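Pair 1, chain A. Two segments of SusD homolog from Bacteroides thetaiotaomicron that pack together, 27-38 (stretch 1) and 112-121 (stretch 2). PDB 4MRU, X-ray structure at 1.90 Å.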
# COMPACT_ATOMS: atom_id res chain seq x y z
N THR A 27 1.65 9.66 22.25
CA THR A 27 0.69 8.64 21.93
C THR A 27 0.22 8.78 20.47
O THR A 27 0.16 7.80 19.72
CB THR A 27 -0.51 8.72 22.91
OG1 THR A 27 -0.06 8.43 24.24
CG2 THR A 27 -1.56 7.74 22.53
N ILE A 28 -0.08 10.00 20.07
CA ILE A 28 -0.42 10.28 18.69
C ILE A 28 0.76 9.93 17.76
O ILE A 28 0.56 9.29 16.73
CB ILE A 28 -0.84 11.76 18.54
CG1 ILE A 28 -2.20 11.98 19.24
CG2 ILE A 28 -0.90 12.15 17.08
CD1 ILE A 28 -2.69 13.41 19.19
N ARG A 29 1.99 10.32 18.12
CA ARG A 29 3.15 9.93 17.28
C ARG A 29 3.33 8.40 17.22
O ARG A 29 3.75 7.88 16.20
CB ARG A 29 4.42 10.58 17.77
CG ARG A 29 4.49 12.08 17.53
CD ARG A 29 5.73 12.69 18.21
NE ARG A 29 5.79 14.09 17.82
CZ ARG A 29 5.33 15.11 18.53
NH1 ARG A 29 4.93 14.97 19.80
NH2 ARG A 29 5.34 16.31 17.97
N GLY A 30 3.05 7.72 18.32
CA GLY A 30 3.09 6.29 18.37
C GLY A 30 2.13 5.67 17.35
O GLY A 30 2.49 4.78 16.62
N LEU A 31 0.89 6.17 17.34
CA LEU A 31 -0.08 5.76 16.36
C LEU A 31 0.33 6.11 14.92
O LEU A 31 0.17 5.30 13.99
CB LEU A 31 -1.45 6.40 16.70
CG LEU A 31 -2.18 5.86 17.93
CD1 LEU A 31 -3.34 6.78 18.29
CD2 LEU A 31 -2.66 4.43 17.70
N GLN A 32 0.84 7.33 14.70
CA GLN A 32 1.29 7.71 13.36
C GLN A 32 2.40 6.79 12.86
O GLN A 32 2.49 6.50 11.66
CB GLN A 32 1.75 9.18 13.34
CG GLN A 32 0.60 10.13 13.63
CD GLN A 32 0.96 11.62 13.65
OE1 GLN A 32 2.08 12.03 13.97
NE2 GLN A 32 -0.02 12.42 13.36
N GLY A 33 3.21 6.28 13.79
CA GLY A 33 4.25 5.32 13.47
C GLY A 33 3.83 3.89 13.28
O GLY A 33 4.67 3.02 13.11
N LEU A 34 2.54 3.64 13.33
CA LEU A 34 2.00 2.27 13.06
C LEU A 34 1.23 2.20 11.76
O LEU A 34 0.62 1.16 11.42
CB LEU A 34 1.10 1.89 14.22
CG LEU A 34 1.86 1.50 15.49
CD1 LEU A 34 0.94 1.50 16.70
CD2 LEU A 34 2.53 0.14 15.32
N VAL A 35 1.21 3.29 11.03
CA VAL A 35 0.61 3.35 9.70
C VAL A 35 1.63 2.75 8.74
O VAL A 35 1.53 1.56 8.41
CB VAL A 35 0.16 4.79 9.32
CG1 VAL A 35 -0.32 4.85 7.88
CG2 VAL A 35 -0.94 5.25 10.25
N ILE A 36 2.66 3.51 8.37
CA ILE A 36 3.78 2.89 7.71
C ILE A 36 4.74 2.71 8.87
O ILE A 36 5.12 3.71 9.51
CB ILE A 36 4.41 3.74 6.61
CG1 ILE A 36 3.39 4.17 5.55
CG2 ILE A 36 5.55 2.96 5.95
CD1 ILE A 36 2.96 3.11 4.58
N PRO A 37 5.03 1.46 9.24
CA PRO A 37 5.77 1.28 10.51
C PRO A 37 7.12 2.03 10.58
O PRO A 37 8.00 1.89 9.73
CB PRO A 37 5.98 -0.21 10.60
CG PRO A 37 5.50 -0.77 9.32
CD PRO A 37 4.68 0.18 8.60
N ALA A 38 7.26 2.77 11.65
CA ALA A 38 8.45 3.55 11.89
C ALA A 38 9.49 2.82 12.74
O ALA A 38 10.58 3.36 12.95
CB ALA A 38 8.04 4.85 12.57
N LEU A 112 -9.47 8.26 13.60
CA LEU A 112 -9.01 8.32 12.22
C LEU A 112 -7.71 7.56 12.05
O LEU A 112 -7.53 6.87 11.07
CB LEU A 112 -8.82 9.80 11.79
CG LEU A 112 -8.12 10.11 10.48
CD1 LEU A 112 -8.89 9.43 9.35
CD2 LEU A 112 -8.03 11.61 10.25
N LEU A 113 -6.81 7.65 13.04
CA LEU A 113 -5.56 6.95 12.95
C LEU A 113 -5.78 5.45 13.10
O LEU A 113 -5.15 4.67 12.39
CB LEU A 113 -4.59 7.45 13.99
CG LEU A 113 -4.07 8.84 13.70
CD1 LEU A 113 -3.38 9.36 14.93
CD2 LEU A 113 -3.13 8.88 12.49
N ARG A 114 -6.69 5.04 13.97
CA ARG A 114 -6.97 3.62 14.09
C ARG A 114 -7.51 3.04 12.76
O ARG A 114 -7.11 1.96 12.34
CB ARG A 114 -7.93 3.37 15.22
CG ARG A 114 -8.48 1.95 15.23
CD ARG A 114 -9.14 1.72 16.57
NE ARG A 114 -9.92 0.49 16.61
CZ ARG A 114 -11.22 0.40 16.39
NH1 ARG A 114 -11.97 1.45 16.06
NH2 ARG A 114 -11.79 -0.79 16.51
N VAL A 115 -8.44 3.74 12.13
CA VAL A 115 -8.92 3.30 10.85
C VAL A 115 -7.75 3.21 9.87
O VAL A 115 -7.62 2.25 9.12
CB VAL A 115 -10.00 4.24 10.29
CG1 VAL A 115 -10.29 3.90 8.84
CG2 VAL A 115 -11.27 4.17 11.13
N THR A 116 -6.92 4.24 9.82
CA THR A 116 -5.83 4.26 8.86
C THR A 116 -4.87 3.05 9.05
O THR A 116 -4.45 2.44 8.09
CB THR A 116 -5.06 5.61 8.97
OG1 THR A 116 -5.98 6.69 8.79
CG2 THR A 116 -3.93 5.70 7.95
N ILE A 117 -4.52 2.74 10.29
CA ILE A 117 -3.66 1.61 10.60
C ILE A 117 -4.31 0.30 10.16
O ILE A 117 -3.71 -0.54 9.50
CB ILE A 117 -3.40 1.52 12.12
CG1 ILE A 117 -2.55 2.68 12.57
CG2 ILE A 117 -2.71 0.21 12.48
CD1 ILE A 117 -2.59 2.96 14.06
N MSE A 118 -5.57 0.15 10.55
CA MSE A 118 -6.22 -1.13 10.42
C MSE A 118 -6.82 -1.39 9.05
O MSE A 118 -7.10 -2.55 8.71
CB MSE A 118 -7.32 -1.23 11.46
CG MSE A 118 -6.78 -1.25 12.89
SE MSE A 118 -5.57 -2.80 13.17
CE MSE A 118 -4.67 -2.21 14.84
N GLN A 119 -7.05 -0.35 8.25
CA GLN A 119 -7.44 -0.57 6.85
C GLN A 119 -6.41 -1.47 6.15
O GLN A 119 -6.76 -2.40 5.39
CB GLN A 119 -7.63 0.76 6.10
CG GLN A 119 -7.86 0.67 4.58
CD GLN A 119 -6.59 0.97 3.82
OE1 GLN A 119 -6.17 2.12 3.73
NE2 GLN A 119 -5.93 -0.06 3.31
N ARG A 120 -5.15 -1.25 6.44
CA ARG A 120 -4.07 -2.02 5.85
C ARG A 120 -4.14 -3.47 6.35
O ARG A 120 -3.98 -4.42 5.59
CB ARG A 120 -2.72 -1.41 6.16
CG ARG A 120 -2.38 -0.14 5.40
CD ARG A 120 -1.46 0.76 6.17
NE ARG A 120 -0.29 0.05 6.70
CZ ARG A 120 0.82 -0.21 6.00
NH1 ARG A 120 0.90 0.13 4.71
NH2 ARG A 120 1.79 -0.86 6.56
N VAL A 121 -4.36 -3.63 7.64
CA VAL A 121 -4.35 -4.96 8.23
C VAL A 121 -5.50 -5.83 7.71
O VAL A 121 -5.29 -6.98 7.37
CB VAL A 121 -4.39 -4.88 9.77
CG1 VAL A 121 -4.38 -6.26 10.40
CG2 VAL A 121 -3.18 -4.07 10.27
O HOH W 1 -0.60 -0.46 9.44

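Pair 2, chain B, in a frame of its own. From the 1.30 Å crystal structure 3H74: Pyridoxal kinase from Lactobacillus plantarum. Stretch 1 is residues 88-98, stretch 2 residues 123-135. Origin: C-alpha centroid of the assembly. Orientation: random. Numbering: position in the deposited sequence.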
# COMPACT_ATOMS: atom_id res chain seq x y z
N LEU B 88 -7.64 0.02 -15.65
CA LEU B 88 -6.75 0.97 -14.98
C LEU B 88 -5.42 0.34 -14.55
O LEU B 88 -4.38 0.98 -14.66
CB LEU B 88 -7.43 1.69 -13.82
CG LEU B 88 -8.47 2.75 -14.22
CD1 LEU B 88 -8.97 3.49 -12.99
CD2 LEU B 88 -7.90 3.72 -15.26
N CYS B 89 -5.45 -0.92 -14.11
CA CYS B 89 -4.21 -1.63 -13.82
C CYS B 89 -3.30 -1.66 -15.05
O CYS B 89 -2.10 -1.41 -14.95
CB CYS B 89 -4.49 -3.07 -13.38
SG CYS B 89 -5.00 -3.23 -11.67
N GLN B 90 -3.89 -1.95 -16.20
CA GLN B 90 -3.14 -2.02 -17.46
C GLN B 90 -2.57 -0.66 -17.85
O GLN B 90 -1.41 -0.57 -18.24
CB GLN B 90 -4.02 -2.58 -18.57
CG GLN B 90 -4.42 -4.03 -18.35
CD GLN B 90 -5.49 -4.52 -19.31
OE1 GLN B 90 -6.18 -3.73 -19.95
NE2 GLN B 90 -5.64 -5.83 -19.40
N GLN B 91 -3.38 0.38 -17.73
CA GLN B 91 -2.94 1.74 -18.03
C GLN B 91 -1.78 2.17 -17.15
O GLN B 91 -0.78 2.71 -17.63
CB GLN B 91 -4.10 2.72 -17.84
CG GLN B 91 -5.18 2.61 -18.92
CD GLN B 91 -4.86 3.40 -20.19
OE1 GLN B 91 -3.98 4.27 -20.20
NE2 GLN B 91 -5.58 3.10 -21.26
N ILE B 92 -1.91 1.91 -15.85
CA ILE B 92 -0.84 2.23 -14.90
C ILE B 92 0.44 1.45 -15.21
O ILE B 92 1.53 2.02 -15.22
CB ILE B 92 -1.29 2.01 -13.43
CG1 ILE B 92 -2.40 3.01 -13.07
CG2 ILE B 92 -0.10 2.12 -12.45
CD1 ILE B 92 -3.14 2.67 -11.79
N THR B 93 0.30 0.16 -15.50
CA THR B 93 1.45 -0.70 -15.78
C THR B 93 2.31 -0.12 -16.92
O THR B 93 3.53 0.01 -16.78
CB THR B 93 1.02 -2.15 -16.10
OG1 THR B 93 0.31 -2.70 -14.99
CG2 THR B 93 2.24 -3.03 -16.39
N THR B 94 1.67 0.25 -18.02
CA THR B 94 2.44 0.75 -19.16
C THR B 94 3.01 2.15 -18.91
O THR B 94 4.12 2.46 -19.35
CB THR B 94 1.65 0.74 -20.47
OG1 THR B 94 0.61 1.71 -20.40
CG2 THR B 94 1.06 -0.64 -20.75
N TYR B 95 2.27 2.99 -18.18
CA TYR B 95 2.78 4.31 -17.84
C TYR B 95 4.05 4.22 -17.01
O TYR B 95 5.04 4.90 -17.27
CB TYR B 95 1.73 5.20 -17.15
CG TYR B 95 2.31 6.55 -16.85
CD1 TYR B 95 2.54 7.46 -17.89
CD2 TYR B 95 2.70 6.91 -15.56
CE1 TYR B 95 3.10 8.69 -17.64
CE2 TYR B 95 3.26 8.15 -15.31
CZ TYR B 95 3.47 9.03 -16.35
OH TYR B 95 4.04 10.24 -16.10
N LEU B 96 4.03 3.35 -16.00
CA LEU B 96 5.20 3.16 -15.14
C LEU B 96 6.41 2.67 -15.94
O LEU B 96 7.54 3.09 -15.69
CB LEU B 96 4.87 2.19 -14.00
CG LEU B 96 3.81 2.66 -13.00
CD1 LEU B 96 3.42 1.50 -12.09
CD2 LEU B 96 4.26 3.88 -12.20
N GLU B 97 6.15 1.79 -16.90
CA GLU B 97 7.19 1.25 -17.78
C GLU B 97 7.86 2.34 -18.64
O GLU B 97 9.04 2.21 -18.99
CB GLU B 97 6.62 0.13 -18.66
CG GLU B 97 7.64 -0.60 -19.56
CD GLU B 97 8.87 -1.11 -18.82
OE1 GLU B 97 8.72 -1.83 -17.80
OE2 GLU B 97 9.99 -0.81 -19.28
N GLN B 98 7.12 3.40 -18.95
CA GLN B 98 7.67 4.55 -19.70
C GLN B 98 8.64 5.36 -18.85
O GLN B 98 9.46 6.11 -19.38
CB GLN B 98 6.56 5.51 -20.14
CG GLN B 98 5.58 5.01 -21.17
CD GLN B 98 4.45 6.01 -21.40
OE1 GLN B 98 3.37 5.65 -21.87
NE2 GLN B 98 4.68 7.28 -21.06
N ASP B 123 -9.82 -12.32 -13.04
CA ASP B 123 -9.33 -11.40 -14.06
C ASP B 123 -8.57 -10.24 -13.41
O ASP B 123 -7.54 -9.81 -13.92
CB ASP B 123 -10.48 -10.86 -14.92
CG ASP B 123 -10.98 -11.86 -15.96
OD1 ASP B 123 -10.25 -12.83 -16.27
OD2 ASP B 123 -12.10 -11.66 -16.46
N TYR B 124 -9.09 -9.74 -12.29
CA TYR B 124 -8.42 -8.65 -11.58
C TYR B 124 -7.11 -9.12 -10.95
O TYR B 124 -6.12 -8.39 -10.98
CB TYR B 124 -9.34 -8.01 -10.54
CG TYR B 124 -8.77 -6.72 -9.99
CD1 TYR B 124 -8.77 -5.57 -10.75
CD2 TYR B 124 -8.21 -6.67 -8.72
CE1 TYR B 124 -8.25 -4.38 -10.27
CE2 TYR B 124 -7.67 -5.49 -8.22
CZ TYR B 124 -7.70 -4.35 -9.00
OH TYR B 124 -7.18 -3.17 -8.53
N VAL B 125 -7.10 -10.34 -10.42
CA VAL B 125 -5.88 -10.93 -9.89
C VAL B 125 -4.80 -11.02 -10.97
O VAL B 125 -3.63 -10.72 -10.73
CB VAL B 125 -6.13 -12.34 -9.26
CG1 VAL B 125 -4.84 -12.93 -8.75
CG2 VAL B 125 -7.13 -12.23 -8.12
N ALA B 126 -5.20 -11.44 -12.17
CA ALA B 126 -4.27 -11.54 -13.29
C ALA B 126 -3.71 -10.16 -13.67
O ALA B 126 -2.52 -10.02 -13.93
CB ALA B 126 -4.94 -12.21 -14.48
N ALA B 127 -4.58 -9.15 -13.68
CA ALA B 127 -4.12 -7.78 -13.94
C ALA B 127 -3.12 -7.31 -12.88
O ALA B 127 -2.13 -6.65 -13.19
CB ALA B 127 -5.30 -6.84 -14.03
N MSE B 128 -3.37 -7.68 -11.63
CA MSE B 128 -2.48 -7.32 -10.53
C MSE B 128 -1.11 -7.99 -10.68
O MSE B 128 -0.07 -7.38 -10.42
CB MSE B 128 -3.10 -7.70 -9.19
CG MSE B 128 -2.32 -7.16 -8.01
SE MSE B 128 -2.06 -5.22 -8.03
CE MSE B 128 -3.90 -4.68 -8.28
N ARG B 129 -1.10 -9.25 -11.14
CA ARG B 129 0.16 -9.95 -11.36
C ARG B 129 1.01 -9.22 -12.43
O ARG B 129 2.14 -9.17 -12.30
CB ARG B 129 -0.08 -11.42 -11.79
CG ARG B 129 -0.63 -12.35 -10.69
CD ARG B 129 -0.73 -13.79 -11.19
NE ARG B 129 -1.39 -14.63 -10.24
CZ ARG B 129 -2.49 -15.28 -10.46
NH1 ARG B 129 -3.08 -15.23 -11.63
NH2 ARG B 129 -2.99 -16.02 -9.54
N GLN B 130 0.37 -8.64 -13.41
CA GLN B 130 1.11 -7.83 -14.39
C GLN B 130 1.66 -6.52 -13.79
O GLN B 130 2.74 -6.17 -14.01
CB GLN B 130 0.22 -7.49 -15.59
CG GLN B 130 -1.19 -7.30 -15.15
CD GLN B 130 -2.09 -6.31 -15.97
OE1 GLN B 130 -2.67 -6.75 -17.02
NE2 GLN B 130 -2.24 -5.03 -15.47
N LEU B 131 0.82 -5.86 -13.02
CA LEU B 131 1.19 -4.58 -12.41
C LEU B 131 2.36 -4.72 -11.42
O LEU B 131 3.15 -3.88 -11.37
CB LEU B 131 -0.04 -3.97 -11.70
CG LEU B 131 0.18 -2.67 -10.92
CD1 LEU B 131 0.74 -1.58 -11.85
CD2 LEU B 131 -1.15 -2.24 -10.33
N ILE B 132 2.42 -5.82 -10.68
CA ILE B 132 3.49 -6.01 -9.70
C ILE B 132 4.83 -6.43 -10.32
O ILE B 132 5.85 -6.42 -9.63
CB ILE B 132 3.11 -7.03 -8.59
CG1 ILE B 132 2.94 -8.45 -9.16
CG2 ILE B 132 1.89 -6.52 -7.79
CD1 ILE B 132 2.72 -9.52 -8.11
N GLN B 133 4.83 -6.79 -11.60
CA GLN B 133 5.99 -7.45 -12.22
C GLN B 133 7.29 -6.64 -12.18
O GLN B 133 8.38 -7.22 -12.13
CB GLN B 133 5.66 -7.94 -13.64
CG GLN B 133 5.60 -6.86 -14.73
CD GLN B 133 4.69 -7.23 -15.91
OE1 GLN B 133 4.20 -8.36 -16.01
NE2 GLN B 133 4.46 -6.26 -16.79
N GLN B 134 7.19 -5.31 -12.19
CA GLN B 134 8.39 -4.48 -12.12
C GLN B 134 8.55 -3.73 -10.79
O GLN B 134 9.43 -2.88 -10.64
CB GLN B 134 8.49 -3.53 -13.32
CG GLN B 134 8.77 -4.26 -14.65
CD GLN B 134 10.12 -4.97 -14.68
OE1 GLN B 134 11.16 -4.36 -14.42
NE2 GLN B 134 10.11 -6.26 -15.01
N ALA B 135 7.69 -4.05 -9.82
CA ALA B 135 7.77 -3.41 -8.51
C ALA B 135 9.04 -3.82 -7.78
O ALA B 135 9.48 -4.97 -7.89
CB ALA B 135 6.56 -3.78 -7.67

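Two segments that run side by side in the same direction face a common problem: where their backbones approach most closely, side chains must fill the gap without forcing the chains apart. Pair 1 and pair 2 answer it on nearly the same scaffold. Their central residues superpose with an RMSD of 0.9 Å over 14 residues, and the angle between the helices is small in both, 22° in pair 1 and 8° in pair 2. The paths are not identical in kind: the first helix of pair 1 gives way to a loop after Gln A32, whereas the matching part of pair 2 remains helical.

The narrowest point is shared. The CA atoms of Val A35 and Ile A117 lie 4.7 Å apart, and those of their counterparts, Thr B93 and Leu B131, lie 5.1 Å apart. Small beta-branched residues occupy one side of this point; they are oriented alike but differ in chemistry. Val A35 packs its CG2 against CG1 of Ile A117 at 3.8 Å and its CG1 against CG2 of Thr A116 at 3.7 Å. Thr B93 has its hydroxyl in the place of CG2 of Val A35; OG1 donates to Cys B89 O at 2.7 Å and also lies 3.4 Å from CD1 of Leu B131.

Of the matched side chains in the second segment, those of Ile A117 and Leu B131 coincide best, their centres falling 1.0 Å apart. CD1 of Ile A117 meets CB of Leu A34 at 3.8 Å; CD1 of Leu B131 meets CG2 of Ile B92, the match of Leu A34, also at 3.8 Å.

One step back, bulk is distributed differently. In pair 1, two leucines meet, Leu A31 CB lying 4.0 Å from Leu A113 CD1. In pair 2 the equivalent residues are Cys B89 and Ala B127, whose CB atoms are 3.9 Å apart. The small pair still makes a filled contact, because Cys B89 sits as a knob among Ala B127, Leu B131, Tyr B124 and Met B128, with SG 3.7 Å from CE1 of Tyr B124.

Toward the far end, Arg A120 reaches across to the loop, its guanidinium lying with one face towards Val A35 O, and a water accepts from its NE at 2.8 Å while donating to Leu A34 O at 2.8 Å, so solvent links the segments. Gln B134, at the matching position, has its CG 4.0 Å from OE1 of Glu B97. In these two pairs a similar backbone brings matching positions together, while the side chains that meet there differ in size and chemistry.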